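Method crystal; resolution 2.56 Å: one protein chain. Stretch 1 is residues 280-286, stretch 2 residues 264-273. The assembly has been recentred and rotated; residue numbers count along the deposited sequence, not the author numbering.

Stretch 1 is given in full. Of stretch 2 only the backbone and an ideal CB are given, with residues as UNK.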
ATOM      1  N   VAL A 280      24.494  15.895   2.735  1.00 74.16           N
ATOM      2  CA  VAL A 280      23.222  15.876   2.014  1.00 73.10           C
ATOM      3  C   VAL A 280      22.782  17.232   1.453  1.00 67.65           C
ATOM      4  O   VAL A 280      23.208  18.287   1.936  1.00 66.49           O
ATOM      5  CB  VAL A 280      22.089  15.364   2.936  1.00 68.40           C
ATOM      6  CG1 VAL A 280      22.493  14.058   3.600  1.00 64.94           C
ATOM      7  CG2 VAL A 280      21.750  16.406   3.994  1.00 63.89           C
ATOM      8  N   ASN A 281      21.944  17.188   0.417  1.00 69.37           N
ATOM      9  CA  ASN A 281      21.152  18.342  -0.012  1.00 66.43           C
ATOM     10  C   ASN A 281      19.744  17.857  -0.378  1.00 68.41           C
ATOM     11  O   ASN A 281      19.443  16.673  -0.210  1.00 65.00           O
ATOM     12  CB  ASN A 281      21.825  19.090  -1.177  1.00 60.17           C
ATOM     13  CG  ASN A 281      21.475  18.518  -2.545  1.00 63.70           C
ATOM     14  OD1 ASN A 281      21.258  17.321  -2.697  1.00 65.08           O
ATOM     15  ND2 ASN A 281      21.431  19.385  -3.552  1.00 70.76           N
ATOM     16  N   ARG A 282      18.894  18.746  -0.886  1.00 69.89           N
ATOM     17  CA  ARG A 282      17.461  18.450  -1.031  1.00 73.50           C
ATOM     18  C   ARG A 282      17.105  17.237  -1.909  1.00 72.35           C
ATOM     19  O   ARG A 282      16.049  16.636  -1.717  1.00 74.97           O
ATOM     20  CB  ARG A 282      16.727  19.683  -1.575  1.00 84.66           C
ATOM     21  CG  ARG A 282      17.062  20.039  -3.013  1.00 96.55           C
ATOM     22  CD  ARG A 282      16.269  21.250  -3.495  1.00108.74           C
ATOM     23  NE  ARG A 282      14.868  20.940  -3.776  1.00111.51           N
ATOM     24  CZ  ARG A 282      14.056  21.732  -4.470  1.00105.72           C
ATOM     25  NH1 ARG A 282      14.506  22.879  -4.960  1.00111.34           N
ATOM     26  NH2 ARG A 282      12.795  21.377  -4.682  1.00102.09           N
ATOM     27  N   ASP A 283      17.962  16.878  -2.863  1.00 72.42           N
ATOM     28  CA  ASP A 283      17.676  15.735  -3.735  1.00 66.02           C
ATOM     29  C   ASP A 283      18.770  14.674  -3.679  1.00 64.47           C
ATOM     30  O   ASP A 283      18.597  13.562  -4.182  1.00 62.83           O
ATOM     31  CB  ASP A 283      17.490  16.185  -5.190  1.00 61.65           C
ATOM     32  CG  ASP A 283      16.275  17.071  -5.384  1.00 69.66           C
ATOM     33  OD1 ASP A 283      15.234  16.817  -4.743  1.00 74.44           O
ATOM     34  OD2 ASP A 283      16.366  18.022  -6.187  1.00 87.25           O
ATOM     35  N   SER A 284      19.890  15.016  -3.061  1.00 64.89           N
ATOM     36  CA  SER A 284      21.028  14.114  -3.027  1.00 66.99           C
ATOM     37  C   SER A 284      21.577  13.829  -1.645  1.00 68.76           C
ATOM     38  O   SER A 284      21.761  14.728  -0.840  1.00 66.65           O
ATOM     39  CB  SER A 284      22.156  14.654  -3.895  1.00 20.00           C
ATOM     40  OG  SER A 284      22.209  13.970  -5.129  1.00 20.00           O
ATOM     41  N   VAL A 285      21.852  12.559  -1.397  1.00 63.90           N
ATOM     42  CA  VAL A 285      22.589  12.149  -0.209  1.00 67.16           C
ATOM     43  C   VAL A 285      23.929  11.639  -0.700  1.00 68.74           C
ATOM     44  O   VAL A 285      23.973  10.720  -1.510  1.00 64.55           O
ATOM     45  CB  VAL A 285      21.861  11.045   0.599  1.00 69.89           C
ATOM     46  CG1 VAL A 285      22.803  10.404   1.611  1.00 72.58           C
ATOM     47  CG2 VAL A 285      20.623  11.600   1.286  1.00 64.05           C
ATOM     48  N   SER A 286      25.024  12.234  -0.246  1.00 79.99           N
ATOM     49  CA  SER A 286      26.313  11.809  -0.769  1.00 78.33           C
ATOM     50  C   SER A 286      27.200  11.166   0.284  1.00 74.63           C
ATOM     51  O   SER A 286      27.480  11.747   1.334  1.00 70.19           O
ATOM     52  CB  SER A 286      27.045  12.981  -1.415  1.00 80.49           C
ATOM     53  OG  SER A 286      27.976  12.496  -2.366  1.00 80.61           O
ATOM     54  N   UNK A 264       8.584  12.099   3.339  1.00 52.62           N
ATOM     55  CA  UNK A 264       9.362  10.885   3.579  1.00 54.44           C
ATOM     56  C   UNK A 264      10.780  11.063   3.033  1.00 55.46           C
ATOM     57  O   UNK A 264      11.756  10.605   3.632  1.00 59.16           O
ATOM     58  CB  UNK A 264       8.686   9.672   2.937  1.00 54.44           C
ATOM     59  N   UNK A 265      10.872  11.732   1.886  1.00 61.18           N
ATOM     60  CA  UNK A 265      12.148  12.087   1.275  1.00 59.05           C
ATOM     61  C   UNK A 265      12.962  12.984   2.205  1.00 53.81           C
ATOM     62  O   UNK A 265      14.141  12.714   2.486  1.00 51.51           O
ATOM     63  CB  UNK A 265      11.922  12.783  -0.069  1.00 59.05           C
ATOM     64  N   UNK A 266      12.319  14.045   2.690  1.00 56.56           N
ATOM     65  CA  UNK A 266      12.970  14.976   3.609  1.00 62.14           C
ATOM     66  C   UNK A 266      13.444  14.271   4.881  1.00 64.96           C
ATOM     67  O   UNK A 266      14.557  14.514   5.359  1.00 63.07           O
ATOM     68  CB  UNK A 266      12.015  16.116   3.968  1.00 62.14           C
ATOM     69  N   UNK A 267      12.604  13.388   5.412  1.00 66.18           N
ATOM     70  CA  UNK A 267      12.931  12.656   6.632  1.00 54.55           C
ATOM     71  C   UNK A 267      14.100  11.699   6.432  1.00 56.35           C
ATOM     72  O   UNK A 267      14.957  11.567   7.306  1.00 59.25           O
ATOM     73  CB  UNK A 267      11.706  11.880   7.122  1.00 54.55           C
ATOM     74  N   UNK A 268      14.127  11.030   5.283  1.00 48.59           N
ATOM     75  CA  UNK A 268      15.217  10.112   4.980  1.00 55.81           C
ATOM     76  C   UNK A 268      16.530  10.868   4.849  1.00 67.35           C
ATOM     77  O   UNK A 268      17.556  10.435   5.373  1.00 64.02           O
ATOM     78  CB  UNK A 268      14.923   9.331   3.697  1.00 55.81           C
ATOM     79  N   UNK A 269      16.486  11.995   4.143  1.00 59.55           N
ATOM     80  CA  UNK A 269      17.662  12.847   3.987  1.00 63.46           C
ATOM     81  C   UNK A 269      18.196  13.313   5.341  1.00 64.31           C
ATOM     82  O   UNK A 269      19.395  13.172   5.633  1.00 63.79           O
ATOM     83  CB  UNK A 269      17.326  14.056   3.112  1.00 63.46           C
ATOM     84  N   UNK A 270      17.286  13.764   6.194  1.00 56.69           N
ATOM     85  CA  UNK A 270      17.633  14.221   7.526  1.00 64.11           C
ATOM     86  C   UNK A 270      18.240  13.115   8.353  1.00 61.93           C
ATOM     87  O   UNK A 270      19.202  13.320   9.060  1.00 64.13           O
ATOM     88  CB  UNK A 270      16.400  14.785   8.234  1.00 64.11           C
ATOM     89  N   UNK A 271      17.668  11.933   8.252  1.00 64.64           N
ATOM     90  CA  UNK A 271      18.220  10.740   8.893  1.00 67.06           C
ATOM     91  C   UNK A 271      19.641  10.444   8.433  1.00 65.22           C
ATOM     92  O   UNK A 271      20.519  10.176   9.254  1.00 68.30           O
ATOM     93  CB  UNK A 271      17.326   9.531   8.610  1.00 67.06           C
ATOM     94  N   UNK A 272      19.859  10.483   7.123  1.00 63.20           N
ATOM     95  CA  UNK A 272      21.179  10.221   6.560  1.00 74.36           C
ATOM     96  C   UNK A 272      22.210  11.234   7.048  1.00 76.24           C
ATOM     97  O   UNK A 272      23.363  10.880   7.288  1.00 57.27           O
ATOM     98  CB  UNK A 272      21.113  10.238   5.032  1.00 74.36           C
ATOM     99  N   UNK A 273      21.802  12.489   7.208  1.00 74.31           N
ATOM    100  CA  UNK A 273      22.748  13.495   7.686  1.00 62.03           C
ATOM    101  C   UNK A 273      23.003  13.406   9.198  1.00 72.11           C
ATOM    102  O   UNK A 273      24.098  13.723   9.662  1.00 68.30           O
ATOM    103  CB  UNK A 273      22.231  14.892   7.335  1.00 62.03           C
TER

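Stretch 2 is helical throughout, its backbone held by i to i+4 hydrogen bonds. Stretch 1 offers it two valine side chains, Val 280 and Val 285, and between them in sequence a turn whose carbonyl oxygens and one carboxylate form a polar end to the contact.

Position 264 lies out of reach of stretch 1, which therefore sets no preference there; the residue is Phe 264.

At position 265 the CA-to-CB bond points toward stretch 1, yet nothing of it lies within 5.5 Å of the ideal CB. A long side chain is needed to cross the gap, and at its far end wait two acceptors, the carbonyl oxygen Arg 282 O and the carboxylate oxygen Asp 283 OD1, 3.1 Å apart. A donor such as glutamine, lysine or arginine would suit. The residue is Gln 265, extended with chi1 and chi2 both t. Its NE2 gives a weak hydrogen bond to Asp 283 OD1 (3.3 Å, 133°) and also lies 3.1 Å from Arg 282 O. The CB of Asp 283 points away from the helix, but its chi1 of -65° brings the carboxylate back within range.

Position 266 points sideways and 267 is out of reach, so many side chains would be tolerated by stretch 1; they are Arg 266 and His 267, neither in contact with it. Position 268 also points sideways, with no neighbour near its ideal CB, so stretch 1 would tolerate many side chains here, and only a long or bulky one would approach it. It is Phe 268, whose ring end comes nearer, with CE2 4.5 Å from Val 285 CG2, at the margin of contact.

Position 269 is the centre of the contact. Its CA-to-CB bond runs sideways, but the ideal CB is already 4.5 Å from Val 285 CG2, 4.7 Å from Asn 281 O and 4.9 Å from Val 280 CB. A medium-sized apolar chain, such as valine, leucine, isoleucine or methionine, could fill this space. Ile 269 has the largest covered area of the stretch. Its CG2 packs 3.6 Å from Val 280 CG2 and its CG1 4.0 Å from Val 285 CG2, while CD1, carried onward by a t chi2, reaches the turn, 3.6 Å from Asn 281 O and 3.2 Å from Arg 282 O.

Position 270 points away and 271 is out of reach, leaving both unconstrained by stretch 1; they are Ser 270 and Cys 271.

At position 272 the bond points toward both valines, with the ideal CB 3.8 Å from Val 285 CG1 and 4.3 Å from Val 280 CG1. The CB already packs against both methyls, so even a small side chain such as alanine or cysteine makes the contact; a larger one would need to steer its further atoms past the valines. Cys 272 is found, and its CB makes those same two apolar contacts.

Position 273 points toward Val 280, its ideal CB 3.7 Å from Val 280 CG2, close enough for a small apolar residue to meet without extension. Ala 273 does so.

Stretch 2 264-273: FQRHFISCCA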
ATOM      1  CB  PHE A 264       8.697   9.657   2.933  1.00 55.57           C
ATOM      2  CG  PHE A 264       7.229   9.496   3.256  1.00 59.11           C
ATOM      3  CD1 PHE A 264       6.657  10.096   4.373  1.00 54.61           C
ATOM      4  CD2 PHE A 264       6.423   8.726   2.434  1.00 58.63           C
ATOM      5  CE1 PHE A 264       5.310   9.937   4.649  1.00 61.09           C
ATOM      6  CE2 PHE A 264       5.079   8.562   2.707  1.00 58.93           C
ATOM      7  CZ  PHE A 264       4.522   9.169   3.815  1.00 63.83           C
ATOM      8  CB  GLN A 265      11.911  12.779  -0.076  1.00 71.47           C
ATOM      9  CG  GLN A 265      13.177  13.134  -0.846  1.00 65.06           C
ATOM     10  CD  GLN A 265      12.893  13.916  -2.119  1.00 65.14           C
ATOM     11  OE1 GLN A 265      11.756  13.971  -2.585  1.00 73.65           O
ATOM     12  NE2 GLN A 265      13.929  14.528  -2.682  1.00 62.31           N
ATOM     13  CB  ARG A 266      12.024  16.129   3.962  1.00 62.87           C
ATOM     14  CG  ARG A 266      11.586  16.953   2.756  1.00 64.89           C
ATOM     15  CD  ARG A 266      10.765  18.178   3.149  1.00 76.22           C
ATOM     16  NE  ARG A 266       9.573  17.833   3.918  1.00 99.39           N
ATOM     17  CZ  ARG A 266       8.592  18.685   4.197  1.00 92.36           C
ATOM     18  NH1 ARG A 266       8.651  19.937   3.762  1.00 93.89           N
ATOM     19  NH2 ARG A 266       7.546  18.285   4.908  1.00 90.60           N
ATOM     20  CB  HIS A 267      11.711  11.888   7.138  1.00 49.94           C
ATOM     21  CG  HIS A 267      10.624  12.772   7.664  1.00 53.25           C
ATOM     22  ND1 HIS A 267       9.321  12.347   7.801  1.00 57.46           N
ATOM     23  CD2 HIS A 267      10.651  14.057   8.087  1.00 56.25           C
ATOM     24  CE1 HIS A 267       8.589  13.336   8.283  1.00 56.61           C
ATOM     25  NE2 HIS A 267       9.371  14.383   8.468  1.00 56.77           N
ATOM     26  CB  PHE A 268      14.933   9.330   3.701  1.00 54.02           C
ATOM     27  CG  PHE A 268      16.055   8.423   3.288  1.00 51.47           C
ATOM     28  CD1 PHE A 268      16.219   7.189   3.889  1.00 38.68           C
ATOM     29  CD2 PHE A 268      16.946   8.805   2.298  1.00 55.04           C
ATOM     30  CE1 PHE A 268      17.249   6.352   3.514  1.00 46.94           C
ATOM     31  CE2 PHE A 268      17.977   7.973   1.918  1.00 49.93           C
ATOM     32  CZ  PHE A 268      18.128   6.744   2.528  1.00 48.24           C
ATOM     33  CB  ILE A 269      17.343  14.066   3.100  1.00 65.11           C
ATOM     34  CG1 ILE A 269      17.155  13.611   1.650  1.00 65.73           C
ATOM     35  CG2 ILE A 269      18.437  15.112   3.205  1.00 64.30           C
ATOM     36  CD1 ILE A 269      16.605  14.666   0.743  1.00 59.67           C
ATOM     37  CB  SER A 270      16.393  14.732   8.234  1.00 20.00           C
ATOM     38  OG  SER A 270      16.667  15.945   8.893  1.00 20.00           O
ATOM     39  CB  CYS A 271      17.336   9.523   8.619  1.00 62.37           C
ATOM     40  SG  CYS A 271      15.887   9.368   9.681  1.00 62.46           S
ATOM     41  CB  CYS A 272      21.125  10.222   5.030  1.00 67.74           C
ATOM     42  SG  CYS A 272      20.452   8.710   4.308  1.00 67.80           S
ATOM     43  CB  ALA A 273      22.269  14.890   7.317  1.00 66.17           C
TER
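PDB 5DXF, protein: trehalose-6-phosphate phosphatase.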